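Local structure of inosine-uridine preferring nucleoside hydrolase family protein (Bacillus anthracis, 2C40) at residues 164-169 against 173-178; 68-73 against 274-279; 158-163 against 194-199; 126-131 against 182-187. The protein belongs to the inosine-uridine preferring nucleoside hydrolase family and holds a calcium ion and an alpha-D-ribofuranose molecule in a shared pocket. All coordinates share one frame; numbering follows the deposited sequence. Where two conformers were deposited one is given.

Interaction 1: residues 164-169 against 173-178; sequences PEHDGT and NSFWDP. With RIB (alpha-D-ribofuranose), chain D.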
loop_
_atom_site.group_PDB
_atom_site.type_symbol
_atom_site.label_atom_id
_atom_site.label_comp_id
_atom_site.label_asym_id
_atom_site.label_seq_id
_atom_site.Cartn_x
_atom_site.Cartn_y
_atom_site.Cartn_z
ATOM N N PRO A 164 18.863 1.386 16.876
ATOM C CA PRO A 164 19.643 1.687 18.078
ATOM C C PRO A 164 20.087 0.396 18.818
ATOM O O PRO A 164 19.475 -0.687 18.679
ATOM C CB PRO A 164 18.670 2.526 18.910
ATOM C CG PRO A 164 17.738 3.119 17.905
ATOM C CD PRO A 164 17.529 2.003 16.932
ATOM N N GLU A 165 21.182 0.512 19.526
ATOM C CA GLU A 165 21.857 -0.597 20.210
ATOM C C GLU A 165 22.520 -1.625 19.289
ATOM O O GLU A 165 23.107 -2.557 19.777
ATOM C CB GLU A 165 20.928 -1.370 21.145
ATOM C CG GLU A 165 20.115 -0.559 22.107
ATOM C CD GLU A 165 19.349 -1.450 23.140
ATOM O OE1 GLU A 165 18.653 -2.382 22.745
ATOM O OE2 GLU A 165 19.435 -1.217 24.343
ATOM N N HIS A 166 22.439 -1.485 17.976
ATOM C CA HIS A 166 22.988 -2.483 17.120
ATOM C C HIS A 166 24.143 -1.957 16.269
ATOM O O HIS A 166 24.096 -0.815 15.842
ATOM C CB HIS A 166 21.868 -3.036 16.233
ATOM C CG HIS A 166 22.271 -4.297 15.560
ATOM N ND1 HIS A 166 22.321 -4.422 14.199
ATOM C CD2 HIS A 166 22.752 -5.449 16.067
ATOM C CE1 HIS A 166 22.780 -5.616 13.888
ATOM N NE2 HIS A 166 23.042 -6.262 15.002
ATOM N N ASP A 167 25.148 -2.799 16.004
ATOM C CA ASP A 167 26.315 -2.414 15.194
ATOM C C ASP A 167 26.147 -2.552 13.670
ATOM O O ASP A 167 27.090 -2.308 12.932
ATOM C CB ASP A 167 27.553 -3.213 15.639
ATOM C CG ASP A 167 27.432 -4.712 15.337
ATOM O OD1 ASP A 167 26.477 -5.136 14.657
ATOM O OD2 ASP A 167 28.303 -5.468 15.782
ATOM N N GLY A 168 24.976 -2.957 13.209
ATOM C CA GLY A 168 24.645 -2.985 11.798
ATOM C C GLY A 168 25.181 -4.178 11.030
ATOM O O GLY A 168 25.441 -4.060 9.834
ATOM N N THR A 169 25.357 -5.318 11.708
ATOM C CA THR A 169 25.974 -6.502 11.117
ATOM C C THR A 169 25.022 -7.694 11.001
ATOM O O THR A 169 25.385 -8.712 10.435
ATOM C CB THR A 169 27.229 -6.889 11.965
ATOM O OG1 THR A 169 26.872 -7.041 13.337
ATOM C CG2 THR A 169 28.289 -5.809 11.909
ATOM N N ASN A 173 15.493 -11.248 10.496
ATOM C CA ASN A 173 14.893 -12.453 11.090
ATOM C C ASN A 173 15.727 -13.008 12.259
ATOM O O ASN A 173 15.160 -13.493 13.245
ATOM C CB ASN A 173 14.593 -13.533 10.034
ATOM C CG ASN A 173 13.415 -13.151 9.111
ATOM O OD1 ASN A 173 12.600 -12.286 9.448
ATOM N ND2 ASN A 173 13.297 -13.839 7.975
ATOM N N SER A 174 17.057 -12.937 12.150
ATOM C CA SER A 174 17.949 -13.300 13.250
ATOM C C SER A 174 17.888 -12.278 14.376
ATOM O O SER A 174 17.731 -12.639 15.534
ATOM C CB SER A 174 19.407 -13.411 12.799
ATOM O OG SER A 174 19.511 -14.111 11.580
ATOM N N PHE A 175 18.037 -11.010 14.030
ATOM C CA PHE A 175 17.986 -9.932 15.024
ATOM C C PHE A 175 16.704 -9.936 15.898
ATOM O O PHE A 175 16.782 -9.682 17.065
ATOM C CB PHE A 175 18.152 -8.599 14.306
ATOM C CG PHE A 175 18.250 -7.390 15.223
ATOM C CD1 PHE A 175 19.327 -7.249 16.079
ATOM C CD2 PHE A 175 17.286 -6.383 15.177
ATOM C CE1 PHE A 175 19.445 -6.168 16.906
ATOM C CE2 PHE A 175 17.369 -5.263 16.011
ATOM C CZ PHE A 175 18.453 -5.127 16.864
ATOM N N TRP A 176 15.554 -10.270 15.323
ATOM C CA TRP A 176 14.282 -10.249 16.065
ATOM C C TRP A 176 14.336 -11.092 17.299
ATOM O O TRP A 176 13.743 -10.722 18.316
ATOM C CB TRP A 176 13.120 -10.713 15.211
ATOM C CG TRP A 176 11.688 -10.376 15.714
ATOM C CD1 TRP A 176 11.025 -9.231 15.518
ATOM C CD2 TRP A 176 10.754 -11.265 16.372
ATOM N NE1 TRP A 176 9.787 -9.286 16.058
ATOM C CE2 TRP A 176 9.575 -10.536 16.567
ATOM C CE3 TRP A 176 10.807 -12.610 16.798
ATOM C CZ2 TRP A 176 8.431 -11.082 17.150
ATOM C CZ3 TRP A 176 9.676 -13.147 17.419
ATOM C CH2 TRP A 176 8.497 -12.363 17.580
ATOM N N ASP A 177 15.046 -12.227 17.214
ATOM C CA ASP A 177 15.250 -13.116 18.352
ATOM C C ASP A 177 16.532 -13.965 18.147
ATOM O O ASP A 177 16.476 -15.105 17.615
ATOM C CB ASP A 177 14.029 -14.009 18.510
ATOM C CG ASP A 177 14.065 -14.797 19.791
ATOM O OD1 ASP A 177 15.112 -14.711 20.438
ATOM O OD2 ASP A 177 13.055 -15.439 20.171
ATOM N N PRO A 178 17.677 -13.407 18.537
ATOM C CA PRO A 178 18.980 -14.078 18.418
ATOM C C PRO A 178 19.117 -15.355 19.233
ATOM O O PRO A 178 19.838 -16.288 18.810
ATOM C CB PRO A 178 19.967 -13.014 18.894
ATOM C CG PRO A 178 19.214 -11.724 18.793
ATOM C CD PRO A 178 17.815 -12.038 19.071
HETATM O O5 RIB D . 15.422 -9.595 6.744
HETATM C C5 RIB D . 14.545 -9.938 5.634
HETATM C C4 RIB D . 13.163 -10.257 6.207
HETATM O O4 RIB D . 12.649 -9.026 6.756
HETATM C C3 RIB D . 12.091 -10.848 5.267
HETATM O O3 RIB D . 11.858 -12.243 5.648
HETATM C C2 RIB D . 10.845 -9.858 5.341
HETATM O O2 RIB D . 9.425 -10.309 5.537
HETATM C C1 RIB D . 11.241 -8.851 6.451
#
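His166 and Phe175 meet ring against ring, with CD2 of His166 3.5 Å from CE1 of Phe175 and the ring centroids 4.5 Å apart. The planes are inclined by 49°, intermediate between a stack and an edge-to-face pair. CE1 of Phe175 lies over one face of the imidazole, and the two side chains run antiparallel, each passing alongside the other. On Phe175 a chi1 of -175° sets CG trans to the backbone N and carries the ring away from the helix toward the loop. A phenyl ring suits this buried place, where Val161 and Trp172 also touch it.

The polar contacts lie around this pair. Over the other face of the imidazole, toward its rim, sits OD1 of Asp167, 3.6 Å above the plane. The same oxygen takes a weak, bent bond from Thr169 N at 3.2 Å, while Asp167 OD2 forms a salt bridge with Arg278. NE2 of His166 has a weak hydrogen bond with the backbone O of Gln276.

The ligand is met at the start of the helix. ND2 of Asn173 donates to O3 of the ribofuranose over 3.2 Å, with a moderately bent N-H...O angle of 141°, and is also bonded to the carbonyls of Met151 and Thr125. Helix 172-176 thus presents Phe175 to the loop and Asn173 to the sugar pocket characteristic of this nucleoside hydrolase fold.

Interaction 2: residues 68-73 against 274-279; sequences RGKNPF and PSQGRT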
loop_
_atom_site.group_PDB
_atom_site.type_symbol
_atom_site.label_atom_id
_atom_site.label_comp_id
_atom_site.label_asym_id
_atom_site.label_seq_id
_atom_site.Cartn_x
_atom_site.Cartn_y
_atom_site.Cartn_z
ATOM N N ARG A 68 6.893 -13.889 21.459
ATOM C CA ARG A 68 7.220 -12.480 21.494
ATOM C C ARG A 68 8.662 -12.282 21.072
ATOM O O ARG A 68 9.502 -13.129 21.308
ATOM C CB ARG A 68 7.021 -11.961 22.886
ATOM C CG ARG A 68 5.608 -12.016 23.339
ATOM C CD ARG A 68 5.553 -11.744 24.814
ATOM N NE ARG A 68 4.189 -11.788 25.306
ATOM C CZ ARG A 68 3.782 -11.268 26.467
ATOM N NH1 ARG A 68 4.644 -10.640 27.264
ATOM N NH2 ARG A 68 2.520 -11.426 26.850
ATOM N N GLY A 69 8.949 -11.150 20.453
ATOM C CA GLY A 69 10.308 -10.860 19.979
ATOM C C GLY A 69 11.136 -10.057 20.954
ATOM O O GLY A 69 10.613 -9.338 21.812
ATOM N N LYS A 70 12.457 -10.201 20.826
ATOM C CA LYS A 70 13.416 -9.389 21.586
ATOM C C LYS A 70 13.566 -8.014 20.992
ATOM O O LYS A 70 13.685 -7.002 21.716
ATOM C CB LYS A 70 14.773 -10.101 21.563
ATOM C CG LYS A 70 15.804 -9.467 22.523
ATOM C CD LYS A 70 16.806 -10.525 22.909
ATOM C CE LYS A 70 18.159 -10.004 23.368
ATOM N NZ LYS A 70 19.265 -11.008 22.867
ATOM N N ASN A 71 13.604 -7.967 19.653
ATOM C CA ASN A 71 13.868 -6.734 18.923
ATOM C C ASN A 71 12.805 -6.569 17.836
ATOM O O ASN A 71 12.950 -7.125 16.754
ATOM C CB ASN A 71 15.285 -6.776 18.349
ATOM C CG ASN A 71 16.328 -6.888 19.423
ATOM O OD1 ASN A 71 16.358 -6.041 20.295
ATOM N ND2 ASN A 71 17.203 -7.938 19.370
ATOM N N PRO A 72 11.692 -5.869 18.158
ATOM C CA PRO A 72 10.565 -5.743 17.209
ATOM C C PRO A 72 10.904 -5.088 15.840
ATOM O O PRO A 72 11.811 -4.300 15.761
ATOM C CB PRO A 72 9.549 -4.923 17.993
ATOM C CG PRO A 72 9.975 -5.069 19.487
ATOM C CD PRO A 72 11.432 -5.173 19.439
ATOM N N PHE A 73 10.217 -5.474 14.770
ATOM C CA PHE A 73 10.385 -4.854 13.439
ATOM C C PHE A 73 9.848 -3.426 13.425
ATOM O O PHE A 73 9.066 -3.051 14.304
ATOM C CB PHE A 73 9.650 -5.668 12.376
ATOM C CG PHE A 73 10.408 -6.878 11.849
ATOM C CD1 PHE A 73 10.389 -8.107 12.529
ATOM C CD2 PHE A 73 11.034 -6.831 10.634
ATOM C CE1 PHE A 73 11.043 -9.187 12.069
ATOM C CE2 PHE A 73 11.679 -7.950 10.118
ATOM C CZ PHE A 73 11.717 -9.121 10.846
ATOM N N PRO A 274 25.980 -5.519 21.125
ATOM C CA PRO A 274 25.694 -4.760 19.904
ATOM C C PRO A 274 25.694 -5.562 18.599
ATOM O O PRO A 274 25.163 -5.069 17.618
ATOM C CB PRO A 274 26.838 -3.754 19.871
ATOM C CG PRO A 274 27.957 -4.487 20.628
ATOM C CD PRO A 274 27.231 -5.064 21.759
ATOM N N SER A 275 26.316 -6.738 18.600
ATOM C CA SER A 275 26.396 -7.613 17.440
ATOM C C SER A 275 25.386 -8.763 17.462
ATOM O O SER A 275 25.477 -9.691 16.633
ATOM C CB SER A 275 27.808 -8.199 17.351
ATOM O OG SER A 275 27.942 -9.258 18.268
ATOM N N GLN A 276 24.424 -8.707 18.382
ATOM C CA GLN A 276 23.359 -9.710 18.481
ATOM C C GLN A 276 22.750 -10.005 17.149
ATOM O O GLN A 276 22.410 -9.086 16.434
ATOM C CB GLN A 276 22.103 -9.148 19.142
ATOM C CG GLN A 276 21.997 -9.026 20.566
ATOM C CD GLN A 276 20.765 -8.180 20.876
ATOM O OE1 GLN A 276 19.634 -8.562 20.562
ATOM N NE2 GLN A 276 20.992 -7.029 21.469
ATOM N N GLY A 277 22.462 -11.272 16.884
ATOM C CA GLY A 277 21.878 -11.666 15.611
ATOM C C GLY A 277 22.880 -11.892 14.484
ATOM O O GLY A 277 22.550 -12.529 13.482
ATOM N N ARG A 278 24.105 -11.386 14.635
ATOM C CA ARG A 278 25.166 -11.631 13.637
ATOM C C ARG A 278 25.486 -13.125 13.458
ATOM O O ARG A 278 25.682 -13.835 14.420
ATOM C CB ARG A 278 26.461 -10.878 13.996
ATOM C CG ARG A 278 27.418 -10.659 12.800
ATOM C CD ARG A 278 28.812 -10.329 13.245
ATOM N NE ARG A 278 28.962 -8.998 13.857
ATOM C CZ ARG A 278 30.109 -8.588 14.413
ATOM N NH1 ARG A 278 31.166 -9.368 14.400
ATOM N NH2 ARG A 278 30.216 -7.392 14.962
ATOM N N THR A 279 25.532 -13.562 12.193
ATOM C CA THR A 279 25.960 -14.876 11.804
ATOM C C THR A 279 27.352 -14.746 11.231
ATOM O O THR A 279 27.608 -13.878 10.375
ATOM C CB THR A 279 25.028 -15.476 10.731
ATOM O OG1 THR A 279 24.884 -14.558 9.641
ATOM C CG2 THR A 279 23.663 -15.823 11.315
#
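A type II beta turn from Ser275 to Arg278 presents Gln276 to Lys70 and Asn71, in a surface contact between two loops. Arg278 N closes the turn by bonding to Ser275 O at 3.0 Å. Gly277 fills the third position, where a phi of 85° suits glycine because a side chain would press on the preceding carbonyl oxygen.

OE1 of Gln276 receives both donors. ND2 of Asn71 gives the stronger bond, 2.8 Å to OE1 of Gln276. The acceptor lies close to the amide plane of Asn71, whereas the donor is tilted 24° from the carbonyl plane of Gln276; the two amides, approaching from opposite directions, are not coplanar. NZ of Lys70 adds a weak bond at 3.4 Å to the same Gln276 OE1, and its CE packs 3.5 Å from that oxygen. The length of Gln276 and Lys70 lets them bridge the gap between the loops: Gln276 stretches out beyond CG, and the bend at the end of the Lys70 chain brings its ammonium to the carbonyl. At the other branch of the glutamine, NE2 is bonded to the carbonyl of Gly273, which helps to fix which way round the amide sits.

Asn71 ND2 is shared with Phe175 O, which ties this loop to helix 172-176. The contact spans the loop between strand 62-64 and helix 75-78 and the connection from strand 261-269 to strand 279-281, outermost in the sheet of this chain, with Pro178 of helix 178-186 touching both Lys70 and Gln276.

Interaction 3: residues 158-163 against 194-199; sequences AGNVHE and ITLEST. With RIB (alpha-D-ribofuranose), chain D.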
loop_
_atom_site.group_PDB
_atom_site.type_symbol
_atom_site.label_atom_id
_atom_site.label_comp_id
_atom_site.label_asym_id
_atom_site.label_seq_id
_atom_site.Cartn_x
_atom_site.Cartn_y
_atom_site.Cartn_z
ATOM N N ALA A 158 27.905 -6.007 6.554
ATOM C CA ALA A 158 26.738 -5.299 7.036
ATOM C C ALA A 158 25.473 -5.986 6.620
ATOM O O ALA A 158 25.414 -6.579 5.529
ATOM C CB ALA A 158 26.745 -3.848 6.529
ATOM N N GLY A 159 24.453 -5.859 7.480
ATOM C CA GLY A 159 23.126 -6.439 7.265
ATOM C C GLY A 159 22.064 -5.405 6.926
ATOM O O GLY A 159 22.364 -4.345 6.410
ATOM N N ASN A 160 20.806 -5.720 7.217
ATOM C CA ASN A 160 19.681 -4.801 6.869
ATOM C C ASN A 160 19.006 -4.272 8.118
ATOM O O ASN A 160 17.951 -3.577 8.054
ATOM C CB ASN A 160 18.663 -5.511 6.015
ATOM C CG ASN A 160 18.049 -6.725 6.727
ATOM O OD1 ASN A 160 18.571 -7.194 7.733
ATOM N ND2 ASN A 160 16.939 -7.207 6.215
ATOM N N VAL A 161 19.645 -4.539 9.261
ATOM C CA VAL A 161 19.237 -3.973 10.547
ATOM C C VAL A 161 20.008 -2.666 10.820
ATOM O O VAL A 161 21.222 -2.669 10.976
ATOM C CB VAL A 161 19.471 -5.003 11.720
ATOM C CG1 VAL A 161 19.081 -4.430 13.033
ATOM C CG2 VAL A 161 18.647 -6.229 11.523
ATOM N N HIS A 162 19.293 -1.546 10.882
ATOM C CA HIS A 162 19.919 -0.264 11.199
ATOM C C HIS A 162 19.115 0.389 12.343
ATOM O O HIS A 162 18.205 1.135 12.125
ATOM C CB HIS A 162 20.150 0.561 9.911
ATOM C CG HIS A 162 21.037 -0.169 8.926
ATOM N ND1 HIS A 162 20.548 -0.817 7.805
ATOM C CD2 HIS A 162 22.365 -0.472 8.974
ATOM C CE1 HIS A 162 21.534 -1.442 7.185
ATOM N NE2 HIS A 162 22.648 -1.249 7.872
ATOM N N GLU A 163 19.443 -0.003 13.573
ATOM C CA GLU A 163 18.624 0.252 14.743
ATOM C C GLU A 163 19.461 0.640 15.944
ATOM O O GLU A 163 20.625 0.252 16.063
ATOM C CB GLU A 163 17.840 -0.988 15.138
ATOM C CG GLU A 163 16.833 -1.441 14.152
ATOM C CD GLU A 163 15.771 -0.436 13.849
ATOM O OE1 GLU A 163 15.346 0.348 14.743
ATOM O OE2 GLU A 163 15.345 -0.441 12.684
ATOM N N ILE A 194 18.777 -19.282 3.305
ATOM C CA ILE A 194 18.710 -18.185 2.320
ATOM C C ILE A 194 19.095 -16.870 3.067
ATOM O O ILE A 194 18.312 -16.302 3.843
ATOM C CB ILE A 194 17.345 -18.123 1.599
ATOM C CG1 ILE A 194 17.177 -19.322 0.675
ATOM C CG2 ILE A 194 17.197 -16.854 0.773
ATOM C CD1 ILE A 194 16.919 -20.651 1.368
ATOM N N THR A 195 20.340 -16.460 2.874
ATOM C CA THR A 195 20.888 -15.238 3.461
ATOM C C THR A 195 20.478 -14.007 2.652
ATOM O O THR A 195 20.019 -14.134 1.508
ATOM C CB THR A 195 22.409 -15.313 3.521
ATOM O OG1 THR A 195 22.949 -15.306 2.172
ATOM C CG2 THR A 195 22.867 -16.580 4.312
ATOM N N LEU A 196 20.691 -12.810 3.201
ATOM C CA LEU A 196 20.559 -11.609 2.395
ATOM C C LEU A 196 21.273 -11.689 1.033
ATOM O O LEU A 196 20.676 -11.254 0.021
ATOM C CB LEU A 196 21.019 -10.377 3.158
ATOM C CG LEU A 196 20.194 -10.030 4.424
ATOM C CD1 LEU A 196 20.865 -8.886 5.207
ATOM C CD2 LEU A 196 18.729 -9.661 4.106
ATOM N N GLU A 197 22.512 -12.221 1.000
ATOM C CA GLU A 197 23.365 -12.262 -0.217
ATOM C C GLU A 197 22.846 -13.254 -1.253
ATOM O O GLU A 197 23.151 -13.121 -2.433
ATOM C CB GLU A 197 24.791 -12.818 0.021
ATOM C CG GLU A 197 25.611 -12.261 1.120
ATOM C CD GLU A 197 25.256 -12.846 2.465
ATOM O OE1 GLU A 197 25.968 -13.737 2.963
ATOM O OE2 GLU A 197 24.270 -12.374 3.002
ATOM N N SER A 198 22.193 -14.318 -0.761
ATOM C CA SER A 198 21.732 -15.452 -1.561
ATOM C C SER A 198 20.932 -14.989 -2.764
ATOM O O SER A 198 20.872 -15.637 -3.796
ATOM C CB SER A 198 20.851 -16.370 -0.676
ATOM O OG SER A 198 21.637 -17.020 0.321
ATOM N N THR A 199 20.301 -13.839 -2.597
ATOM C CA THR A 199 19.317 -13.338 -3.532
ATOM C C THR A 199 19.919 -12.344 -4.560
ATOM O O THR A 199 19.187 -11.794 -5.352
ATOM C CB THR A 199 18.174 -12.730 -2.702
ATOM O OG1 THR A 199 16.945 -12.817 -3.421
ATOM C CG2 THR A 199 18.492 -11.324 -2.258
HETATM O O5 RIB D . 15.422 -9.595 6.744
HETATM C C5 RIB D . 14.545 -9.938 5.634
HETATM C C4 RIB D . 13.163 -10.257 6.207
HETATM O O4 RIB D . 12.649 -9.026 6.756
HETATM C C3 RIB D . 12.091 -10.848 5.267
HETATM O O3 RIB D . 11.858 -12.243 5.648
HETATM C C2 RIB D . 10.845 -9.858 5.341
HETATM O O2 RIB D . 9.425 -10.309 5.537
HETATM C C1 RIB D . 11.241 -8.851 6.451
#
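Asn160 lies against Leu196, and each atom of its side chain can be followed along the leucine. CB is 4.1 Å from CD1 of Leu196. At CG the same methyl, Leu196 CD1, is 3.9 Å away. The chain then forks. OD1 of Asn160 stays beside Leu196 CD1 at 3.8 Å and accepts a weak hydrogen bond from Trp172 N, while ND2 passes 3.7 Å from the other methyl, CD2 of Leu196. That nitrogen is the tip that matters for the pocket: it donates to O5 of the ribofuranose across 2.9 Å, with an N-H...O angle of 157°. A chi1 of 61° tucks CG between the backbone N and the carbonyl carbon, and from there the amide reaches the sugar.

Just before it, CA of Gly159 comes within 3.9 Å of Leu196 CD1, so the backbone itself adds to the apolar contact. The leucine rides on a turn in which Ser198 OG receives the backbone N-H of Thr195 at 2.9 Å.

Leucine can give the amide only van der Waals support; the directional bonds of Asn160 therefore come from elsewhere, as OD1 accepts from Trp172 N and ND2 donates to the sugar, consistent with a buried apolar wall steadying a polar, ligand-binding group.

Interaction 4: residues 126-131 against 182-187; sequences GPLTDL and ARVWEA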
loop_
_atom_site.group_PDB
_atom_site.type_symbol
_atom_site.label_atom_id
_atom_site.label_comp_id
_atom_site.label_asym_id
_atom_site.label_seq_id
_atom_site.Cartn_x
_atom_site.Cartn_y
_atom_site.Cartn_z
ATOM N N GLY A 126 9.985 -15.982 8.628
ATOM C CA GLY A 126 10.191 -14.993 9.659
ATOM C C GLY A 126 11.262 -15.487 10.652
ATOM O O GLY A 126 12.015 -16.415 10.355
ATOM N N PRO A 127 11.342 -14.862 11.847
ATOM C CA PRO A 127 12.191 -15.295 12.959
ATOM C C PRO A 127 11.985 -16.759 13.370
ATOM O O PRO A 127 10.961 -17.342 13.012
ATOM C CB PRO A 127 11.702 -14.388 14.080
ATOM C CG PRO A 127 11.268 -13.150 13.395
ATOM C CD PRO A 127 10.569 -13.672 12.204
ATOM N N LEU A 128 12.898 -17.311 14.173
ATOM C CA LEU A 128 12.871 -18.729 14.508
ATOM C C LEU A 128 12.207 -19.068 15.828
ATOM O O LEU A 128 12.227 -20.207 16.222
ATOM C CB LEU A 128 14.291 -19.286 14.509
ATOM C CG LEU A 128 14.893 -19.543 13.126
ATOM C CD1 LEU A 128 16.379 -19.811 13.326
ATOM C CD2 LEU A 128 14.196 -20.715 12.439
ATOM N N THR A 129 11.575 -18.117 16.498
ATOM C CA THR A 129 11.200 -18.347 17.901
ATOM C C THR A 129 10.101 -19.393 18.137
ATOM O O THR A 129 10.181 -20.121 19.135
ATOM C CB THR A 129 11.085 -17.052 18.773
ATOM O OG1 THR A 129 9.917 -17.048 19.634
ATOM C CG2 THR A 129 11.256 -15.821 18.018
ATOM N N ASP A 130 9.159 -19.566 17.195
ATOM C CA ASP A 130 8.182 -20.685 17.350
ATOM C C ASP A 130 8.884 -22.063 17.309
ATOM O O ASP A 130 8.459 -23.025 17.990
ATOM C CB ASP A 130 7.066 -20.665 16.282
ATOM C CG ASP A 130 6.040 -19.536 16.477
ATOM O OD1 ASP A 130 5.762 -19.113 17.619
ATOM O OD2 ASP A 130 5.479 -19.086 15.442
ATOM N N LEU A 131 9.934 -22.179 16.494
ATOM C CA LEU A 131 10.726 -23.405 16.458
ATOM C C LEU A 131 11.651 -23.606 17.676
ATOM O O LEU A 131 11.795 -24.715 18.183
ATOM C CB LEU A 131 11.519 -23.498 15.145
ATOM C CG LEU A 131 12.472 -24.692 14.941
ATOM C CD1 LEU A 131 11.758 -26.033 14.942
ATOM C CD2 LEU A 131 13.273 -24.531 13.663
ATOM N N ALA A 182 20.254 -19.244 18.085
ATOM C CA ALA A 182 21.202 -20.051 18.851
ATOM C C ALA A 182 20.659 -21.438 19.207
ATOM O O ALA A 182 21.330 -22.440 18.961
ATOM C CB ALA A 182 21.639 -19.303 20.079
ATOM N N ARG A 183 19.459 -21.489 19.768
ATOM C CA ARG A 183 18.754 -22.753 20.073
ATOM C C ARG A 183 18.556 -23.683 18.860
ATOM O O ARG A 183 18.738 -24.921 18.933
ATOM C CB ARG A 183 17.368 -22.420 20.492
ATOM C CG ARG A 183 17.159 -22.435 21.887
ATOM C CD ARG A 183 16.441 -23.724 22.315
ATOM N NE ARG A 183 16.803 -23.939 23.709
ATOM C CZ ARG A 183 16.504 -23.103 24.693
ATOM N NH1 ARG A 183 15.775 -22.021 24.459
ATOM N NH2 ARG A 183 16.906 -23.371 25.929
ATOM N N VAL A 184 18.117 -23.087 17.754
ATOM C CA VAL A 184 17.931 -23.864 16.517
ATOM C C VAL A 184 19.307 -24.354 16.073
ATOM O O VAL A 184 19.502 -25.549 15.745
ATOM C CB VAL A 184 17.240 -23.056 15.428
ATOM C CG1 VAL A 184 17.284 -23.792 14.099
ATOM C CG2 VAL A 184 15.798 -22.731 15.837
ATOM N N TRP A 185 20.292 -23.468 16.139
ATOM C CA TRP A 185 21.646 -23.829 15.753
ATOM C C TRP A 185 22.211 -24.978 16.607
ATOM O O TRP A 185 23.006 -25.755 16.090
ATOM C CB TRP A 185 22.588 -22.639 15.845
ATOM C CG TRP A 185 23.060 -21.998 14.553
ATOM C CD1 TRP A 185 24.362 -21.774 14.188
ATOM C CD2 TRP A 185 22.260 -21.469 13.493
ATOM N NE1 TRP A 185 24.420 -21.150 12.994
ATOM C CE2 TRP A 185 23.145 -20.936 12.540
ATOM C CE3 TRP A 185 20.879 -21.392 13.257
ATOM C CZ2 TRP A 185 22.705 -20.335 11.376
ATOM C CZ3 TRP A 185 20.451 -20.829 12.087
ATOM C CH2 TRP A 185 21.361 -20.304 11.159
ATOM N N GLU A 186 21.813 -25.106 17.870
ATOM C CA GLU A 186 22.329 -26.200 18.661
ATOM C C GLU A 186 21.582 -27.518 18.377
ATOM O O GLU A 186 22.110 -28.572 18.663
ATOM C CB GLU A 186 22.393 -25.861 20.161
ATOM C CG GLU A 186 21.077 -25.488 20.781
ATOM C CD GLU A 186 21.155 -25.345 22.317
ATOM O OE1 GLU A 186 21.139 -26.380 23.035
ATOM O OE2 GLU A 186 21.199 -24.199 22.791
ATOM N N ALA A 187 20.379 -27.469 17.820
ATOM C CA ALA A 187 19.632 -28.700 17.514
ATOM C C ALA A 187 20.354 -29.575 16.474
ATOM O O ALA A 187 21.091 -29.085 15.581
ATOM C CB ALA A 187 18.218 -28.370 17.012
#
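Leu128 and Leu131 converge on Val184 through different first torsions. In Leu128, chi1 is -77° and CG lies beside the backbone N; in Leu131, one helical turn on, chi1 is 177° and CG stands opposite the residue's own backbone N, beside its carbonyl carbon. The valine turns its CG2 to the pair. CD1 of Leu128 is 3.9 Å from CG2 of Val184, and CD2 of Leu131 is 3.8 Å from the same Val184 CG2, so this one methyl touches both leucines. Its partner CG1 is 4.1 Å from Leu131 CD2. Each leucine side chain lies roughly perpendicular to that of the valine.

The two helices belong to consecutive beta-alpha-beta crossovers of a parallel sheet region: helix 129-137 links strand 120-124 to strand 145-151, and helix 178-186 lies on the way from 145-151 to 191-194. Leu148 of the shared strand touches Leu128, Leu131 and Val184 alike, making a hydrophobic layer between helices and sheet. Branched aliphatic residues suit such a buried layer because they fill it without polar groups that would need partners.

Trp185 joins at the margin, its CZ3 4.4 Å from CD1 of Leu128 in an oblique approach. Leu128 is also the N-cap of helix 129-137, and its backbone O takes a weak bond from Leu131 N at 3.0 Å. Neighbouring Pro127 packs on Asn173 and Trp176 of helix 172-176.

Overall arrangement
Interaction 4 is the buried one, purely apolar, joining the start of helix 129-137 to helix 178-186; interaction 2, by contrast, is a polar surface contact between loops. Interactions 1 and 3 are partly buried, and each combines packing with a hydrogen bond to the same sugar, at different oxygens. Both also draw on the long loop after strand 145-151, and Gly168 of the one probably bonds to Gly159 of the other. Interactions 1 and 2 nearly coincide, their centres about 4 Å apart and joined by a probable backbone bond of Asp167 with Pro274. Segments 173-178 and 182-187 follow each other through successive helices, and Trp176 packs on Thr129, connecting interaction 1 with interaction 4. Interactions 3 and 4 do not touch.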